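Local coordinates for protein putative protease (Parabacteroides distasonis ATCC 8503, PDB 3KD4) that is of unknown function but is possibly a protease, and is probably exported, with DUF3857 and DUF3858 family regions, at residues V140-V145 against T180-P185; D402-S407 against L419-R424. All blocks are in the same frame, centred on the assembly; numbering follows the deposited sequence.

Contact 1 of 2, residues V140-V145 against T180-P185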
loop_
_atom_site.group_PDB
_atom_site.type_symbol
_atom_site.label_atom_id
_atom_site.label_comp_id
_atom_site.label_asym_id
_atom_site.label_seq_id
_atom_site.Cartn_x
_atom_site.Cartn_y
_atom_site.Cartn_z
ATOM N N VAL A 140 1.270 12.887 19.023
ATOM C CA VAL A 140 2.358 12.346 19.845
ATOM C C VAL A 140 3.106 13.543 20.424
ATOM O O VAL A 140 3.728 14.323 19.682
ATOM C CB VAL A 140 3.308 11.423 19.043
ATOM C CG1 VAL A 140 4.433 10.912 19.965
ATOM C CG2 VAL A 140 2.532 10.258 18.409
ATOM N N LYS A 141 3.034 13.693 21.738
ATOM C CA LYS A 141 3.636 14.838 22.415
ATOM C C LYS A 141 5.152 14.762 22.377
ATOM O O LYS A 141 5.817 15.767 22.190
ATOM C CB LYS A 141 3.124 14.914 23.861
ATOM C CG LYS A 141 3.669 16.066 24.689
ATOM C CD LYS A 141 3.291 17.414 24.075
ATOM C CE LYS A 141 3.507 18.602 25.021
ATOM N NZ LYS A 141 3.414 19.879 24.248
ATOM N N GLU A 142 5.687 13.558 22.557
ATOM C CA GLU A 142 7.126 13.310 22.531
ATOM C C GLU A 142 7.421 11.907 22.040
ATOM O O GLU A 142 6.911 10.915 22.593
ATOM C CB GLU A 142 7.729 13.454 23.922
ATOM C CG GLU A 142 9.263 13.262 23.976
ATOM C CD GLU A 142 9.775 13.258 25.418
ATOM O OE1 GLU A 142 9.727 12.194 26.066
ATOM O OE2 GLU A 142 10.223 14.322 25.894
ATOM N N CYS A 143 8.324 11.842 21.070
ATOM C CA CYS A 143 8.719 10.619 20.443
ATOM C C CYS A 143 10.260 10.569 20.448
ATOM O O CYS A 143 10.910 11.446 19.859
ATOM C CB CYS A 143 8.172 10.552 19.021
ATOM S SG CYS A 143 8.686 9.066 18.165
ATOM N N LYS A 144 10.808 9.573 21.144
ATOM C CA LYS A 144 12.254 9.318 21.205
ATOM C C LYS A 144 12.562 8.048 20.484
ATOM O O LYS A 144 11.876 7.041 20.689
ATOM C CB LYS A 144 12.743 9.226 22.659
ATOM C CG LYS A 144 12.662 10.603 23.367
ATOM C CD LYS A 144 13.133 10.597 24.826
ATOM C CE LYS A 144 13.272 12.055 25.354
ATOM N NZ LYS A 144 14.426 12.873 24.718
ATOM N N VAL A 145 13.522 8.111 19.573
ATOM C CA VAL A 145 13.944 6.931 18.806
ATOM C C VAL A 145 15.441 6.833 18.881
ATOM O O VAL A 145 16.164 7.867 18.876
ATOM C CB VAL A 145 13.445 6.930 17.326
ATOM C CG1 VAL A 145 11.929 6.719 17.311
ATOM C CG2 VAL A 145 13.819 8.251 16.559
ATOM N N THR A 180 14.836 13.200 19.122
ATOM C CA THR A 180 13.665 13.514 19.923
ATOM C C THR A 180 12.725 14.413 19.138
ATOM O O THR A 180 13.103 15.502 18.706
ATOM C CB THR A 180 14.056 14.142 21.248
ATOM O OG1 THR A 180 14.896 13.223 21.956
ATOM C CG2 THR A 180 12.801 14.430 22.122
ATOM N N LEU A 181 11.524 13.919 18.837
ATOM C CA LEU A 181 10.541 14.731 18.113
ATOM C C LEU A 181 9.466 15.143 19.118
ATOM O O LEU A 181 9.148 14.388 20.044
ATOM C CB LEU A 181 9.934 13.944 16.955
ATOM C CG LEU A 181 10.785 13.394 15.799
ATOM C CD1 LEU A 181 11.671 12.198 16.205
ATOM C CD2 LEU A 181 9.842 12.995 14.639
ATOM N N ARG A 182 8.947 16.363 18.986
ATOM C CA ARG A 182 7.918 16.856 19.871
ATOM C C ARG A 182 6.733 17.355 19.100
ATOM O O ARG A 182 6.863 17.910 18.015
ATOM C CB ARG A 182 8.453 17.972 20.750
ATOM C CG ARG A 182 9.671 17.507 21.545
ATOM C CD ARG A 182 10.157 18.559 22.502
ATOM N NE ARG A 182 11.285 18.035 23.254
ATOM C CZ ARG A 182 11.178 17.213 24.297
ATOM N NH1 ARG A 182 9.993 16.841 24.773
ATOM N NH2 ARG A 182 12.265 16.768 24.888
ATOM N N ASN A 183 5.566 17.110 19.664
ATOM C CA ASN A 183 4.298 17.594 19.122
ATOM C C ASN A 183 4.078 17.173 17.689
ATOM O O ASN A 183 3.849 17.992 16.838
ATOM C CB ASN A 183 4.210 19.124 19.301
ATOM C CG ASN A 183 4.387 19.524 20.749
ATOM O OD1 ASN A 183 3.714 18.990 21.611
ATOM N ND2 ASN A 183 5.333 20.420 21.030
ATOM N N ILE A 184 4.133 15.878 17.423
ATOM C CA ILE A 184 3.820 15.366 16.100
ATOM C C ILE A 184 2.282 15.412 15.962
ATOM O O ILE A 184 1.559 14.782 16.746
ATOM C CB ILE A 184 4.244 13.920 15.885
ATOM C CG1 ILE A 184 5.722 13.693 16.249
ATOM C CG2 ILE A 184 3.957 13.494 14.402
ATOM C CD1 ILE A 184 6.181 12.187 16.140
ATOM N N PRO A 185 1.780 16.146 14.958
ATOM C CA PRO A 185 0.341 16.207 14.785
ATOM C C PRO A 185 -0.231 14.825 14.462
ATOM O O PRO A 185 0.494 13.959 14.004
ATOM C CB PRO A 185 0.148 17.223 13.645
ATOM C CG PRO A 185 1.420 17.357 12.981
ATOM C CD PRO A 185 2.519 16.785 13.848
HETATM O O HOH W 1 7.189 17.200 24.116
HETATM O O HOH W 2 6.194 19.726 23.946
#
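Thr180 OG1 meets Lys144 NZ at 2.8 Å, the two side chains lying side by side, while its CG2 sits 3.5 Å above the guanidinium plane of Arg182, toward the rim. Leu181 pairs with Cys143 through two nearly straight backbone bonds, Leu181 N to Cys143 O and Cys143 N to Leu181 O. Arg182 and Glu142 form a non-hydrogen-bonded pair whose side chains run together on the polar face. Arg182 NH1 makes a salt bridge to the anti lone pair of Glu142 OE2 (2.8 Å), with a weak second bond from NH2, and the two planes stand 67° apart. An alanine in place of Glu142 would probably leave the guanidinium without this countercharge, with Lys144 NZ still only 4.5 Å from Arg182 NH2. Asn183, at positive phi, and Ile184 both face Val140, a G1 beta bulge, in which Asn183 N donates to Lys141 O at 2.9 Å. On the apolar face Ile184 CD1 reaches Cys143 CB at 3.9 Å, its CB packing on Val140 CB. These antiparallel strands are neighbours in an eight-stranded mixed sheet, where strand 6-17 flanks 140-150 on its other edge and strand 167-171 lies beyond 174-184.

Contact 2 of 2, residues D402-S407 against L419-R424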
loop_
_atom_site.group_PDB
_atom_site.type_symbol
_atom_site.label_atom_id
_atom_site.label_comp_id
_atom_site.label_asym_id
_atom_site.label_seq_id
_atom_site.Cartn_x
_atom_site.Cartn_y
_atom_site.Cartn_z
ATOM N N ASP A 402 -15.133 5.551 -11.748
ATOM C CA ASP A 402 -16.363 5.204 -11.016
ATOM C C ASP A 402 -16.137 4.220 -9.880
ATOM O O ASP A 402 -16.979 4.135 -9.006
ATOM C CB ASP A 402 -17.462 4.704 -11.947
ATOM C CG ASP A 402 -17.976 5.800 -12.888
ATOM O OD1 ASP A 402 -18.519 6.826 -12.404
ATOM O OD2 ASP A 402 -17.845 5.619 -14.118
ATOM N N SER A 403 -15.007 3.503 -9.879
ATOM C CA SER A 403 -14.666 2.620 -8.784
ATOM C C SER A 403 -13.740 3.293 -7.724
ATOM O O SER A 403 -13.411 2.676 -6.712
ATOM C CB SER A 403 -13.993 1.358 -9.340
ATOM O OG SER A 403 -12.686 1.651 -9.851
ATOM N N TRP A 404 -13.343 4.549 -7.942
ATOM C CA TRP A 404 -12.367 5.200 -7.067
ATOM C C TRP A 404 -12.933 5.716 -5.743
ATOM O O TRP A 404 -12.182 6.182 -4.883
ATOM C CB TRP A 404 -11.668 6.342 -7.786
ATOM C CG TRP A 404 -10.760 5.942 -8.866
ATOM C CD1 TRP A 404 -10.402 4.662 -9.243
ATOM C CD2 TRP A 404 -9.985 6.820 -9.661
ATOM N NE1 TRP A 404 -9.487 4.716 -10.259
ATOM C CE2 TRP A 404 -9.200 6.027 -10.522
ATOM C CE3 TRP A 404 -9.880 8.204 -9.736
ATOM C CZ2 TRP A 404 -8.321 6.586 -11.454
ATOM C CZ3 TRP A 404 -9.020 8.759 -10.661
ATOM C CH2 TRP A 404 -8.242 7.955 -11.499
ATOM N N GLY A 405 -14.245 5.675 -5.577
ATOM C CA GLY A 405 -14.845 6.087 -4.323
ATOM C C GLY A 405 -14.878 7.586 -4.139
ATOM O O GLY A 405 -14.886 8.062 -3.011
HETATM N N MSE A 406 -14.942 8.333 -5.246
HETATM C CA MSE A 406 -14.811 9.789 -5.226
HETATM C C MSE A 406 -16.090 10.510 -5.627
HETATM O O MSE A 406 -16.030 11.649 -6.085
HETATM C CB MSE A 406 -13.687 10.257 -6.176
HETATM C CG MSE A 406 -12.314 9.764 -5.783
HETATM SE SE MSE A 406 -10.982 10.505 -6.900
HETATM C CE MSE A 406 -9.426 9.619 -6.084
ATOM N N SER A 407 -17.237 9.881 -5.445
ATOM C CA SER A 407 -18.484 10.506 -5.872
ATOM C C SER A 407 -18.925 11.589 -4.897
ATOM O O SER A 407 -19.751 12.405 -5.256
ATOM C CB SER A 407 -19.593 9.486 -6.058
ATOM O OG SER A 407 -19.965 8.948 -4.805
ATOM N N LEU A 419 -4.444 10.717 -7.163
ATOM C CA LEU A 419 -5.255 9.771 -7.904
ATOM C C LEU A 419 -4.525 8.435 -8.012
ATOM O O LEU A 419 -3.297 8.405 -8.033
ATOM C CB LEU A 419 -5.493 10.300 -9.309
ATOM C CG LEU A 419 -6.078 11.703 -9.465
ATOM C CD1 LEU A 419 -6.282 11.927 -10.958
ATOM C CD2 LEU A 419 -7.402 11.828 -8.704
ATOM N N PRO A 420 -5.271 7.321 -8.112
ATOM C CA PRO A 420 -4.616 6.020 -8.248
ATOM C C PRO A 420 -3.770 5.918 -9.525
ATOM O O PRO A 420 -2.725 5.274 -9.519
ATOM C CB PRO A 420 -5.794 5.038 -8.305
ATOM C CG PRO A 420 -6.962 5.760 -7.808
ATOM C CD PRO A 420 -6.738 7.205 -8.044
ATOM N N SER A 421 -4.208 6.591 -10.592
ATOM C CA SER A 421 -3.496 6.593 -11.880
ATOM C C SER A 421 -3.965 7.760 -12.717
ATOM O O SER A 421 -4.984 8.372 -12.417
ATOM C CB SER A 421 -3.777 5.318 -12.674
ATOM O OG SER A 421 -5.098 5.314 -13.226
ATOM N N LEU A 422 -3.243 8.053 -13.780
ATOM C CA LEU A 422 -3.810 8.880 -14.837
ATOM C C LEU A 422 -4.853 8.007 -15.534
ATOM O O LEU A 422 -4.800 6.762 -15.447
ATOM C CB LEU A 422 -2.765 9.350 -15.825
ATOM C CG LEU A 422 -1.610 10.130 -15.198
ATOM C CD1 LEU A 422 -0.650 10.585 -16.325
ATOM C CD2 LEU A 422 -2.102 11.300 -14.386
ATOM N N ILE A 423 -5.812 8.640 -16.214
ATOM C CA ILE A 423 -6.863 7.867 -16.814
ATOM C C ILE A 423 -7.470 8.613 -17.995
ATOM O O ILE A 423 -7.460 9.878 -18.057
ATOM C CB ILE A 423 -7.957 7.524 -15.757
ATOM C CG1 ILE A 423 -8.824 6.356 -16.242
ATOM C CG2 ILE A 423 -8.786 8.799 -15.414
ATOM C CD1 ILE A 423 -9.222 5.375 -15.159
ATOM N N ARG A 424 -7.967 7.808 -18.929
ATOM C CA ARG A 424 -8.737 8.292 -20.061
ATOM C C ARG A 424 -9.881 7.333 -20.271
ATOM O O ARG A 424 -9.659 6.114 -20.464
ATOM C CB ARG A 424 -7.896 8.334 -21.328
ATOM C CG ARG A 424 -6.627 9.147 -21.238
ATOM C CD ARG A 424 -5.776 8.969 -22.500
ATOM N NE ARG A 424 -6.098 9.880 -23.599
ATOM C CZ ARG A 424 -6.992 9.616 -24.538
ATOM N NH1 ARG A 424 -7.665 8.478 -24.488
ATOM N NH2 ARG A 424 -7.210 10.485 -25.520
HETATM O O HOH W 3 -6.824 3.466 -12.078
#
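Pro420 lies over one face of the Trp404 indole, its CD 3.5 Å from the centroid of the six-membered ring and only 5° off the ring normal. This is a CH-pi contact of nearly ideal placement. The neighbouring CG reaches CE2 of Trp404, also at 3.5 Å, so the proline covers the junction of the two rings as well, and this is the tightly packed part of the contact. The Trp404 side chain leaves the backbone toward 419-424, with chi1 (-69°) setting CG anti to the carbonyl carbon. Looser apolar neighbours gather at the benzene end of the indole: Leu419 CD2 approaches CZ3 of Trp404, and Ile423 CD1 comes to CZ2 at 4.0 Å. Selenomethionine Met406, extended beyond CG, brings CE to 4.0 Å from Leu419 CD2 and close to Pro420 CD. Ser421 O is buried near Trp404 CH2, at 3.4 Å, and has no partner in the model.

On the NE1 side a water intervenes, donating to Ser421 OG at 2.8 Å and accepting only a weak bond from Trp404 NE1, while Ser421 OG donates to Leu422 O from above the carbonyl plane. Pro420 itself is exposed. The contact thus fastens the loop after strand 389-393 to the chain entering strand 423-433, which lies between strands 370-380 and 465-474; Leu474 of the latter touches Trp404, Leu419 and Ile423.

Overall arrangement
The two contacts belong to separate parts of the chain, contact 1 in the DUF3857 region and contact 2 in the DUF3858 region. Their centres are 35 Å apart and their nearest atoms about 22 Å, so they do not touch, and both segments of contact 1 precede those of contact 2 in the sequence. They also differ in kind: contact 1 joins adjacent strands by backbone bonds and charged side chains, whereas contact 2 holds a loop to the segment that leads into a strand by apolar packing around an indole. No catalytic site is established for either. A glycerol, probably from the crystallisation liquor, lies about 3 Å from the Arg182 side chain in contact 1.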